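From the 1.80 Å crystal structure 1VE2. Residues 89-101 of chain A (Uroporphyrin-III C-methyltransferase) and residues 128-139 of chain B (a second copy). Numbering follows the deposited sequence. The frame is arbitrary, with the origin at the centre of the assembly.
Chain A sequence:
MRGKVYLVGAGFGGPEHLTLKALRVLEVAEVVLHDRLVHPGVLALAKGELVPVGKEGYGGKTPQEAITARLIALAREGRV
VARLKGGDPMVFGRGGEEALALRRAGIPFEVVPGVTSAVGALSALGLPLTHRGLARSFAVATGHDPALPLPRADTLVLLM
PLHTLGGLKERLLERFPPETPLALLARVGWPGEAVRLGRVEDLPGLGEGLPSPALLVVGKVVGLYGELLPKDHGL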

# COMPACT_ATOMS: atom_id res chain seq x y z
N PRO A 89 -6.50 -1.92 6.76
CA PRO A 89 -6.78 -2.50 8.07
C PRO A 89 -5.73 -3.39 8.71
O PRO A 89 -5.78 -3.64 9.91
CB PRO A 89 -8.10 -3.24 7.85
CG PRO A 89 -7.93 -3.76 6.46
CD PRO A 89 -7.31 -2.58 5.72
N MET A 90 -4.78 -3.87 7.91
CA MET A 90 -3.74 -4.75 8.43
C MET A 90 -2.39 -4.08 8.66
O MET A 90 -1.49 -4.67 9.24
CB MET A 90 -3.57 -5.94 7.48
CG MET A 90 -4.89 -6.68 7.21
SD MET A 90 -5.59 -7.45 8.71
CE MET A 90 -4.50 -8.74 8.85
N VAL A 91 -2.24 -2.83 8.22
CA VAL A 91 -0.96 -2.14 8.39
C VAL A 91 -0.95 -1.39 9.73
O VAL A 91 -1.56 -0.33 9.86
CB VAL A 91 -0.71 -1.18 7.23
CG1 VAL A 91 0.66 -0.52 7.38
CG2 VAL A 91 -0.78 -1.95 5.94
N PHE A 92 -0.23 -1.96 10.70
CA PHE A 92 -0.18 -1.41 12.04
C PHE A 92 -1.64 -1.34 12.52
O PHE A 92 -2.51 -1.99 11.94
CB PHE A 92 0.51 -0.03 12.01
CG PHE A 92 1.97 -0.09 11.60
CD1 PHE A 92 2.91 -0.72 12.41
CD2 PHE A 92 2.39 0.44 10.39
CE1 PHE A 92 4.25 -0.82 12.02
CE2 PHE A 92 3.73 0.34 9.98
CZ PHE A 92 4.66 -0.29 10.80
N GLY A 93 -1.93 -0.61 13.59
CA GLY A 93 -3.31 -0.51 14.06
C GLY A 93 -4.01 -1.78 14.56
O GLY A 93 -5.24 -1.89 14.49
N ARG A 94 -3.23 -2.73 15.06
CA ARG A 94 -3.73 -4.00 15.61
C ARG A 94 -4.69 -4.80 14.74
O ARG A 94 -5.45 -5.62 15.25
CB ARG A 94 -4.33 -3.78 17.00
CG ARG A 94 -3.32 -3.21 18.02
CD ARG A 94 -3.71 -3.49 19.48
NE ARG A 94 -2.66 -3.05 20.40
CZ ARG A 94 -2.43 -1.78 20.72
NH1 ARG A 94 -1.44 -1.47 21.56
NH2 ARG A 94 -3.20 -0.81 20.24
N GLY A 95 -4.65 -4.59 13.43
CA GLY A 95 -5.54 -5.32 12.54
C GLY A 95 -5.28 -6.82 12.59
O GLY A 95 -6.21 -7.62 12.60
N GLY A 96 -4.01 -7.19 12.60
CA GLY A 96 -3.66 -8.60 12.65
C GLY A 96 -4.16 -9.24 13.93
O GLY A 96 -4.54 -10.41 13.94
N GLU A 97 -4.17 -8.49 15.03
CA GLU A 97 -4.66 -9.06 16.27
C GLU A 97 -6.17 -9.25 16.21
O GLU A 97 -6.71 -10.21 16.77
CB GLU A 97 -4.29 -8.15 17.44
CG GLU A 97 -2.81 -8.13 17.74
CD GLU A 97 -2.51 -7.29 18.94
OE1 GLU A 97 -1.64 -6.40 18.85
OE2 GLU A 97 -3.16 -7.50 19.99
N GLU A 98 -6.87 -8.34 15.53
CA GLU A 98 -8.31 -8.45 15.40
C GLU A 98 -8.64 -9.68 14.56
O GLU A 98 -9.52 -10.46 14.92
CB GLU A 98 -8.90 -7.18 14.76
CG GLU A 98 -8.78 -5.95 15.65
CD GLU A 98 -9.22 -4.66 14.97
OE1 GLU A 98 -8.96 -4.50 13.75
OE2 GLU A 98 -9.80 -3.79 15.66
N ALA A 99 -7.92 -9.85 13.46
CA ALA A 99 -8.14 -11.01 12.59
C ALA A 99 -7.91 -12.30 13.37
O ALA A 99 -8.70 -13.23 13.28
CB ALA A 99 -7.20 -10.95 11.39
N LEU A 100 -6.80 -12.38 14.11
CA LEU A 100 -6.50 -13.58 14.89
C LEU A 100 -7.60 -13.87 15.90
O LEU A 100 -8.01 -15.02 16.07
CB LEU A 100 -5.18 -13.41 15.65
CG LEU A 100 -3.90 -13.93 15.00
CD1 LEU A 100 -2.73 -13.64 15.94
CD2 LEU A 100 -4.02 -15.44 14.73
N ALA A 101 -8.06 -12.83 16.59
CA ALA A 101 -9.11 -13.00 17.59
C ALA A 101 -10.39 -13.54 16.96
O ALA A 101 -11.05 -14.41 17.53
CB ALA A 101 -9.38 -11.68 18.30
N PRO B 128 -1.34 -9.99 7.91
CA PRO B 128 -0.66 -8.73 8.27
C PRO B 128 0.85 -8.77 8.06
O PRO B 128 1.46 -9.83 8.12
CB PRO B 128 -1.01 -8.59 9.74
CG PRO B 128 -0.85 -10.03 10.23
CD PRO B 128 -1.47 -10.87 9.08
N LEU B 129 1.43 -7.60 7.85
CA LEU B 129 2.88 -7.47 7.70
C LEU B 129 3.42 -6.99 9.05
O LEU B 129 4.62 -7.03 9.30
CB LEU B 129 3.22 -6.43 6.62
CG LEU B 129 2.84 -6.77 5.17
CD1 LEU B 129 3.18 -5.60 4.26
CD2 LEU B 129 3.60 -8.02 4.72
N THR B 130 2.52 -6.54 9.91
CA THR B 130 2.91 -6.03 11.22
C THR B 130 2.06 -6.64 12.34
O THR B 130 0.94 -7.10 12.10
CB THR B 130 2.74 -4.49 11.29
OG1 THR B 130 1.34 -4.17 11.28
CG2 THR B 130 3.42 -3.81 10.08
N HIS B 131 2.61 -6.64 13.55
CA HIS B 131 1.95 -7.17 14.75
C HIS B 131 2.81 -6.66 15.93
O HIS B 131 4.02 -6.86 15.94
CB HIS B 131 1.93 -8.70 14.70
CG HIS B 131 1.25 -9.35 15.88
ND1 HIS B 131 1.84 -9.41 17.13
CD2 HIS B 131 0.06 -9.98 15.98
CE1 HIS B 131 1.04 -10.07 17.95
NE2 HIS B 131 -0.05 -10.43 17.28
N ARG B 132 2.19 -6.03 16.92
CA ARG B 132 2.97 -5.47 18.02
C ARG B 132 3.98 -6.39 18.69
O ARG B 132 5.01 -5.94 19.20
CB ARG B 132 2.03 -4.86 19.07
CG ARG B 132 1.43 -3.52 18.66
CD ARG B 132 2.51 -2.43 18.48
NE ARG B 132 3.14 -2.08 19.74
CZ ARG B 132 4.25 -1.34 19.85
NH1 ARG B 132 4.87 -0.87 18.78
NH2 ARG B 132 4.74 -1.07 21.06
N GLY B 133 3.69 -7.69 18.69
CA GLY B 133 4.60 -8.62 19.32
C GLY B 133 5.59 -9.27 18.38
O GLY B 133 6.62 -9.77 18.84
N LEU B 134 5.31 -9.25 17.08
CA LEU B 134 6.17 -9.92 16.11
C LEU B 134 6.86 -9.09 15.04
O LEU B 134 7.88 -9.52 14.50
CB LEU B 134 5.34 -11.02 15.42
CG LEU B 134 4.67 -12.09 16.30
CD1 LEU B 134 3.70 -12.93 15.47
CD2 LEU B 134 5.73 -12.98 16.94
N ALA B 135 6.33 -7.91 14.71
CA ALA B 135 6.92 -7.10 13.65
C ALA B 135 6.48 -5.66 13.73
O ALA B 135 5.28 -5.36 13.67
CB ALA B 135 6.51 -7.68 12.27
N ARG B 136 7.45 -4.75 13.84
CA ARG B 136 7.17 -3.33 13.94
C ARG B 136 7.71 -2.51 12.78
O ARG B 136 7.80 -1.28 12.85
CB ARG B 136 7.70 -2.82 15.27
CG ARG B 136 6.97 -3.50 16.41
CD ARG B 136 7.45 -3.05 17.75
NE ARG B 136 6.79 -3.79 18.81
CZ ARG B 136 7.08 -3.64 20.10
NH1 ARG B 136 8.01 -2.76 20.46
NH2 ARG B 136 6.44 -4.36 21.01
N SER B 137 8.05 -3.20 11.70
CA SER B 137 8.56 -2.53 10.50
C SER B 137 8.48 -3.51 9.35
O SER B 137 8.50 -4.72 9.57
CB SER B 137 10.02 -2.10 10.67
OG SER B 137 10.89 -3.21 10.94
N PHE B 138 8.38 -2.99 8.14
CA PHE B 138 8.38 -3.84 6.96
C PHE B 138 9.10 -3.10 5.84
O PHE B 138 9.22 -1.87 5.86
CB PHE B 138 6.96 -4.29 6.57
CG PHE B 138 6.07 -3.21 6.03
CD1 PHE B 138 6.03 -2.93 4.66
CD2 PHE B 138 5.21 -2.51 6.88
CE1 PHE B 138 5.13 -1.98 4.13
CE2 PHE B 138 4.30 -1.56 6.37
CZ PHE B 138 4.27 -1.29 4.99
N ALA B 139 9.65 -3.87 4.91
CA ALA B 139 10.36 -3.28 3.79
C ALA B 139 9.92 -4.03 2.54
O ALA B 139 9.53 -5.20 2.62
CB ALA B 139 11.87 -3.41 3.98
O HOH W 1 0.08 -5.35 7.17
O HOH W 2 -1.75 -5.23 11.97
O HOH W 3 -0.59 -5.62 16.67

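Contacts between copies of one protein often combine few direct polar bonds with close apolar packing and ordered water, and this pair of stretches, which together bury 579 Å², is a clear example. One direct hydrogen bond joins them: Phe A92 N donates to Thr B130 OG1 at 2.8 Å. Threonine suits this place because its two branches engage Phe A92 in different ways, the hydroxyl at its backbone and the methyl at its ring. Thr B130 CG2 lies over one face of the Phe A92 ring, 3.8 Å from its centroid, in a CH-pi contact.

The apolar packing spreads from there. The CA-to-CB bond of Phe A92 points away from the chain B stretch, but the m rotamer brings its ring back, so that CE2 lies 4.1 Å from Phe B138 CE2, near the plane of the Phe B138 ring. Val A91 adds one methyl of its branched side chain to the same cluster, its CG1 3.9 Å from Phe B138 CE2. Met A90, bent through three m torsions, sets its terminal CE 3.6 Å from Pro B128 CB. Beside it, Gly A96 lets the helix come close: its CA is 3.9 Å from Pro B128 CB, and a CB here would clash with Pro B128 CG at 2.9 Å.

Water completes the polar contacts. Water 1 links Met A90 O and Leu B129 N, 2.7 Å from each, although its bond to Met A90 O is weak. Water 2 accepts from Gly A96 N at 3.1 Å, satisfying an amide in the first turn of the helix. Farther out, water 3 donates to Glu A97 OE1 at 2.5 Å and accepts from Arg B132 N at 2.8 Å, so the carboxylate reaches the opposing backbone indirectly. The aliphatic part of Glu A97 also packs, its CG 3.6 Å from His B131 NE2, while His B131 ND1 accepts from Gly B133 N at 3.0 Å, tying the imidazole to its own loop.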